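Local coordinates for arginine 3rd transport system periplasmic binding protein (Legionella pneumophila subsp. pneumophila str. Philadelphia 1, PDB 3KZG) that probably binds arginine in the periplasm and delivers it to its membrane transport system, as a family 3 solute-binding protein, at residues A[105-117]-A[130-143]. Numbering follows the deposited sequence.
Sequences FDDLHGKKIGVRK and RNNQVIFYELIQDM
Strands 112-116 and 133-137 run parallel, I113 beside V134 and V115 beside F136, their axes crossing at -30°; with helix 121-127 they form a beta-alpha-beta unit at one edge of the five-stranded sheet in this periplasmic binding protein fold. As in any parallel pairing, one residue bonds through N and O to the two flanking its partner: I113 to Q133 and I135, V115 to I135 and Y137; K117 N continues the ladder to Y137 O. The branched I113, V115 and V134 and the ring of F136 give helix 121-127 an apolar surface to pack on; V115 CB meets V134 CG1 at 4.0 Å. On the other face, G114 has only hydrogens where a CB would crowd the Y137 ring and M143. The ring edge therefore comes up close, Y137 CE2 lying 3.8 Å from G114 CA, while the selenium of selenomethionine M143 sits 3.6 Å from V115 C. Before the strands, a type II turn from L108 to K111 puts G110 at positive phi, readily adopted by glycine, and its N bonds to R130 O. With its chain bent at chi3, R130 places NH1 over one face of the F105 ring, toward the rim, the guanidinium steeply tilted to the ring (62°). At the C-terminal end of its strand, R116 reaches out with CG anti to the backbone N (chi1 -169°), its long aliphatic part against I140: R116 CD is 3.4 Å from I140 CD1, and I140 CG1 lies over one face of the R116 guanidinium. At the edge of that group, water 1 accepts from R116 NE at 2.6 Å and donates to E138 O.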
loop_
_atom_site.group_PDB
_atom_site.type_symbol
_atom_site.label_atom_id
_atom_site.label_comp_id
_atom_site.label_asym_id
_atom_site.label_seq_id
_atom_site.Cartn_x
_atom_site.Cartn_y
_atom_site.Cartn_z
ATOM N N PHE A 105 12.339 3.485 -35.553
ATOM C CA PHE A 105 12.156 4.928 -35.467
ATOM C C PHE A 105 12.982 5.616 -36.557
ATOM O O PHE A 105 12.657 6.714 -37.006
ATOM C CB PHE A 105 12.622 5.398 -34.089
ATOM C CG PHE A 105 12.110 6.746 -33.694
ATOM C CD1 PHE A 105 10.775 6.920 -33.349
ATOM C CD2 PHE A 105 12.970 7.838 -33.636
ATOM C CE1 PHE A 105 10.301 8.165 -32.946
ATOM C CE2 PHE A 105 12.506 9.092 -33.234
ATOM C CZ PHE A 105 11.168 9.256 -32.888
ATOM N N ASP A 106 14.046 4.943 -36.984
ATOM C CA ASP A 106 14.958 5.462 -37.994
ATOM C C ASP A 106 14.410 5.372 -39.425
ATOM O O ASP A 106 14.808 6.151 -40.296
ATOM C CB ASP A 106 16.289 4.708 -37.890
ATOM C CG ASP A 106 17.471 5.538 -38.343
ATOM O OD1 ASP A 106 17.666 6.646 -37.799
ATOM O OD2 ASP A 106 18.213 5.075 -39.235
ATOM N N ASP A 107 13.502 4.428 -39.667
ATOM C CA ASP A 107 12.914 4.253 -40.999
ATOM C C ASP A 107 11.859 5.307 -41.339
ATOM O O ASP A 107 11.381 5.378 -42.473
ATOM C CB ASP A 107 12.282 2.864 -41.134
ATOM C CG ASP A 107 13.295 1.744 -41.020
ATOM O OD1 ASP A 107 14.373 1.846 -41.651
ATOM O OD2 ASP A 107 13.007 0.757 -40.307
ATOM N N LEU A 108 11.493 6.120 -40.356
ATOM C CA LEU A 108 10.496 7.158 -40.573
ATOM C C LEU A 108 11.033 8.289 -41.440
ATOM O O LEU A 108 10.287 9.185 -41.831
ATOM C CB LEU A 108 10.018 7.707 -39.227
ATOM C CG LEU A 108 9.249 6.697 -38.377
ATOM C CD1 LEU A 108 9.014 7.259 -36.987
ATOM C CD2 LEU A 108 7.931 6.358 -39.056
ATOM N N HIS A 109 12.323 8.239 -41.755
ATOM C CA HIS A 109 12.948 9.275 -42.574
ATOM C C HIS A 109 12.387 9.306 -43.991
ATOM O O HIS A 109 12.380 8.292 -44.692
ATOM C CB HIS A 109 14.468 9.072 -42.622
ATOM C CG HIS A 109 15.202 10.157 -43.352
ATOM N ND1 HIS A 109 15.124 10.320 -44.719
ATOM C CD2 HIS A 109 16.021 11.137 -42.900
ATOM C CE1 HIS A 109 15.865 11.355 -45.078
ATOM N NE2 HIS A 109 16.419 11.868 -43.994
ATOM N N GLY A 110 11.905 10.478 -44.397
ATOM C CA GLY A 110 11.353 10.641 -45.731
ATOM C C GLY A 110 9.923 10.159 -45.893
ATOM O O GLY A 110 9.404 10.126 -47.009
ATOM N N LYS A 111 9.272 9.804 -44.789
ATOM C CA LYS A 111 7.904 9.295 -44.850
ATOM C C LYS A 111 6.829 10.357 -44.652
ATOM O O LYS A 111 7.089 11.437 -44.111
ATOM C CB LYS A 111 7.707 8.192 -43.805
ATOM C CG LYS A 111 8.782 7.125 -43.802
ATOM C CD LYS A 111 8.982 6.515 -45.178
ATOM C CE LYS A 111 10.111 5.494 -45.156
ATOM N NZ LYS A 111 10.518 5.108 -46.532
ATOM N N LYS A 112 5.620 10.040 -45.106
ATOM C CA LYS A 112 4.478 10.935 -44.962
ATOM C C LYS A 112 3.802 10.514 -43.659
ATOM O O LYS A 112 3.464 9.340 -43.481
ATOM C CB LYS A 112 3.510 10.756 -46.132
ATOM C CG LYS A 112 4.157 10.893 -47.500
ATOM C CD LYS A 112 3.168 10.562 -48.613
ATOM C CE LYS A 112 2.047 11.582 -48.674
ATOM N NZ LYS A 112 2.562 12.926 -49.057
ATOM N N ILE A 113 3.608 11.471 -42.757
ATOM C CA ILE A 113 3.016 11.191 -41.454
ATOM C C ILE A 113 1.640 11.813 -41.250
ATOM O O ILE A 113 1.451 13.007 -41.468
ATOM C CB ILE A 113 3.925 11.705 -40.308
ATOM C CG1 ILE A 113 5.386 11.304 -40.559
ATOM C CG2 ILE A 113 3.434 11.161 -38.978
ATOM C CD1 ILE A 113 5.636 9.804 -40.579
ATOM N N GLY A 114 0.685 10.999 -40.813
ATOM C CA GLY A 114 -0.651 11.504 -40.555
ATOM C C GLY A 114 -0.715 12.064 -39.146
ATOM O O GLY A 114 -0.084 11.532 -38.231
ATOM N N VAL A 115 -1.472 13.140 -38.966
ATOM C CA VAL A 115 -1.612 13.773 -37.660
ATOM C C VAL A 115 -3.029 14.315 -37.481
ATOM O O VAL A 115 -3.680 14.687 -38.457
ATOM C CB VAL A 115 -0.582 14.925 -37.500
ATOM C CG1 VAL A 115 -1.039 15.901 -36.443
ATOM C CG2 VAL A 115 0.784 14.349 -37.128
ATOM N N ARG A 116 -3.503 14.348 -36.239
ATOM C CA ARG A 116 -4.842 14.848 -35.935
ATOM C C ARG A 116 -4.802 16.375 -35.876
ATOM O O ARG A 116 -4.114 16.954 -35.034
ATOM C CB ARG A 116 -5.317 14.294 -34.589
ATOM C CG ARG A 116 -6.790 14.530 -34.268
ATOM C CD ARG A 116 -7.093 14.111 -32.837
ATOM N NE ARG A 116 -8.523 14.000 -32.567
ATOM C CZ ARG A 116 -9.043 13.735 -31.374
ATOM N NH1 ARG A 116 -8.250 13.558 -30.321
ATOM N NH2 ARG A 116 -10.358 13.623 -31.234
ATOM N N LYS A 117 -5.542 17.023 -36.770
ATOM C CA LYS A 117 -5.577 18.483 -36.822
ATOM C C LYS A 117 -5.957 19.100 -35.475
ATOM O O LYS A 117 -6.963 18.733 -34.882
ATOM C CB LYS A 117 -6.567 18.951 -37.895
ATOM C CG LYS A 117 -6.589 20.468 -38.077
ATOM C CD LYS A 117 -7.589 20.910 -39.137
ATOM C CE LYS A 117 -7.507 22.416 -39.360
ATOM N NZ LYS A 117 -8.473 22.904 -40.388
ATOM N N ARG A 130 13.619 15.082 -40.129
ATOM C CA ARG A 130 13.981 13.840 -40.797
ATOM C C ARG A 130 13.246 13.770 -42.131
ATOM O O ARG A 130 12.750 12.717 -42.533
ATOM C CB ARG A 130 13.613 12.641 -39.921
ATOM C CG ARG A 130 12.422 12.906 -39.027
ATOM C CD ARG A 130 12.022 11.685 -38.214
ATOM N NE ARG A 130 13.123 11.163 -37.415
ATOM C CZ ARG A 130 12.988 10.214 -36.497
ATOM N NH1 ARG A 130 11.792 9.690 -36.263
ATOM N NH2 ARG A 130 14.045 9.779 -35.824
ATOM N N ASN A 131 13.182 14.916 -42.806
ATOM C CA ASN A 131 12.526 15.043 -44.104
ATOM C C ASN A 131 11.182 14.333 -44.170
ATOM O O ASN A 131 11.000 13.375 -44.922
ATOM C CB ASN A 131 13.447 14.532 -45.215
ATOM C CG ASN A 131 12.769 14.524 -46.573
ATOM O OD1 ASN A 131 11.977 15.415 -46.886
ATOM N ND2 ASN A 131 13.085 13.523 -47.391
ATOM N N ASN A 132 10.239 14.820 -43.373
ATOM C CA ASN A 132 8.903 14.253 -43.335
ATOM C C ASN A 132 7.880 15.255 -43.820
ATOM O O ASN A 132 8.088 16.468 -43.740
ATOM C CB ASN A 132 8.518 13.844 -41.915
ATOM C CG ASN A 132 9.319 12.670 -41.404
ATOM O OD1 ASN A 132 9.283 11.580 -41.972
ATOM N ND2 ASN A 132 10.042 12.887 -40.320
ATOM N N GLN A 133 6.768 14.729 -44.319
ATOM C CA GLN A 133 5.671 15.545 -44.794
ATOM C C GLN A 133 4.489 15.199 -43.903
ATOM O O GLN A 133 4.231 14.027 -43.629
ATOM C CB GLN A 133 5.359 15.213 -46.249
ATOM C CG GLN A 133 4.274 16.079 -46.855
ATOM C CD GLN A 133 4.069 15.791 -48.329
ATOM O OE1 GLN A 133 5.000 15.895 -49.131
ATOM N NE2 GLN A 133 2.847 15.429 -48.692
ATOM N N VAL A 134 3.785 16.221 -43.432
ATOM C CA VAL A 134 2.646 16.019 -42.557
ATOM C C VAL A 134 1.310 16.164 -43.280
ATOM O O VAL A 134 1.102 17.097 -44.057
ATOM C CB VAL A 134 2.669 17.023 -41.378
ATOM C CG1 VAL A 134 1.496 16.753 -40.444
ATOM C CG2 VAL A 134 3.984 16.921 -40.626
ATOM N N ILE A 135 0.410 15.225 -43.023
ATOM C CA ILE A 135 -0.922 15.257 -43.611
ATOM C C ILE A 135 -1.865 15.452 -42.432
ATOM O O ILE A 135 -1.928 14.609 -41.533
ATOM C CB ILE A 135 -1.257 13.930 -44.340
ATOM C CG1 ILE A 135 -0.350 13.764 -45.559
ATOM C CG2 ILE A 135 -2.718 13.907 -44.750
ATOM C CD1 ILE A 135 -0.550 14.821 -46.628
ATOM N N PHE A 136 -2.568 16.579 -42.425
ATOM C CA PHE A 136 -3.506 16.906 -41.355
ATOM C C PHE A 136 -4.861 16.258 -41.585
ATOM O O PHE A 136 -5.447 16.388 -42.658
ATOM C CB PHE A 136 -3.688 18.427 -41.255
ATOM C CG PHE A 136 -2.444 19.164 -40.853
ATOM C CD1 PHE A 136 -2.220 19.497 -39.519
ATOM C CD2 PHE A 136 -1.486 19.505 -41.800
ATOM C CE1 PHE A 136 -1.058 20.160 -39.133
ATOM C CE2 PHE A 136 -0.315 20.170 -41.423
ATOM C CZ PHE A 136 -0.104 20.496 -40.083
ATOM N N TYR A 137 -5.355 15.568 -40.566
ATOM C CA TYR A 137 -6.649 14.908 -40.629
ATOM C C TYR A 137 -7.528 15.503 -39.537
ATOM O O TYR A 137 -7.082 15.660 -38.400
ATOM C CB TYR A 137 -6.489 13.403 -40.399
ATOM C CG TYR A 137 -5.848 12.661 -41.552
ATOM C CD1 TYR A 137 -6.564 12.392 -42.721
ATOM C CD2 TYR A 137 -4.527 12.215 -41.473
ATOM C CE1 TYR A 137 -5.985 11.697 -43.780
ATOM C CE2 TYR A 137 -3.939 11.519 -42.525
ATOM C CZ TYR A 137 -4.672 11.264 -43.674
ATOM O OH TYR A 137 -4.082 10.575 -44.710
ATOM N N GLU A 138 -8.767 15.843 -39.874
ATOM C CA GLU A 138 -9.667 16.425 -38.885
ATOM C C GLU A 138 -10.238 15.370 -37.945
ATOM O O GLU A 138 -10.428 15.635 -36.762
ATOM C CB GLU A 138 -10.801 17.198 -39.572
ATOM C CG GLU A 138 -10.332 18.445 -40.313
ATOM C CD GLU A 138 -11.486 19.297 -40.813
ATOM O OE1 GLU A 138 -12.341 18.768 -41.555
ATOM O OE2 GLU A 138 -11.539 20.495 -40.467
ATOM N N LEU A 139 -10.515 14.180 -38.474
ATOM C CA LEU A 139 -11.045 13.079 -37.663
ATOM C C LEU A 139 -10.041 11.935 -37.576
ATOM O O LEU A 139 -9.296 11.679 -38.521
ATOM C CB LEU A 139 -12.346 12.517 -38.252
ATOM C CG LEU A 139 -13.578 13.409 -38.350
ATOM C CD1 LEU A 139 -13.383 14.415 -39.469
ATOM C CD2 LEU A 139 -14.811 12.551 -38.624
ATOM N N ILE A 140 -10.033 11.251 -36.437
ATOM C CA ILE A 140 -9.146 10.117 -36.236
ATOM C C ILE A 140 -9.513 9.027 -37.253
ATOM O O ILE A 140 -8.646 8.320 -37.755
ATOM C CB ILE A 140 -9.292 9.544 -34.801
ATOM C CG1 ILE A 140 -8.806 10.568 -33.768
ATOM C CG2 ILE A 140 -8.525 8.233 -34.671
ATOM C CD1 ILE A 140 -7.328 10.900 -33.854
ATOM N N GLN A 141 -10.800 8.904 -37.563
ATOM C CA GLN A 141 -11.256 7.890 -38.515
ATOM C C GLN A 141 -10.633 8.081 -39.892
ATOM O O GLN A 141 -10.253 7.109 -40.544
ATOM C CB GLN A 141 -12.783 7.908 -38.647
ATOM C CG GLN A 141 -13.537 7.749 -37.343
ATOM C CD GLN A 141 -13.899 9.083 -36.723
ATOM O OE1 GLN A 141 -13.032 9.894 -36.409
ATOM N NE2 GLN A 141 -15.195 9.319 -36.550
ATOM N N ASP A 142 -10.539 9.334 -40.326
ATOM C CA ASP A 142 -9.959 9.679 -41.621
ATOM C C ASP A 142 -8.477 9.331 -41.628
ATOM O O ASP A 142 -7.944 8.812 -42.607
ATOM C CB ASP A 142 -10.103 11.183 -41.893
ATOM C CG ASP A 142 -11.550 11.630 -42.009
ATOM O OD1 ASP A 142 -11.804 12.851 -41.897
ATOM O OD2 ASP A 142 -12.429 10.767 -42.219
HETATM N N MSE A 143 -7.814 9.636 -40.521
HETATM C CA MSE A 143 -6.394 9.377 -40.405
HETATM C C MSE A 143 -6.086 7.888 -40.467
HETATM O O MSE A 143 -5.153 7.473 -41.151
HETATM C CB MSE A 143 -5.872 9.966 -39.099
HETATM C CG MSE A 143 -4.398 9.713 -38.872
HETATM SE SE MSE A 143 -3.742 10.739 -37.413
HETATM C CE MSE A 143 -4.752 9.900 -35.984
HETATM O O HOH W 1 -10.199 14.120 -34.594
HETATM O O HOH W 2 -9.450 17.843 -35.532
#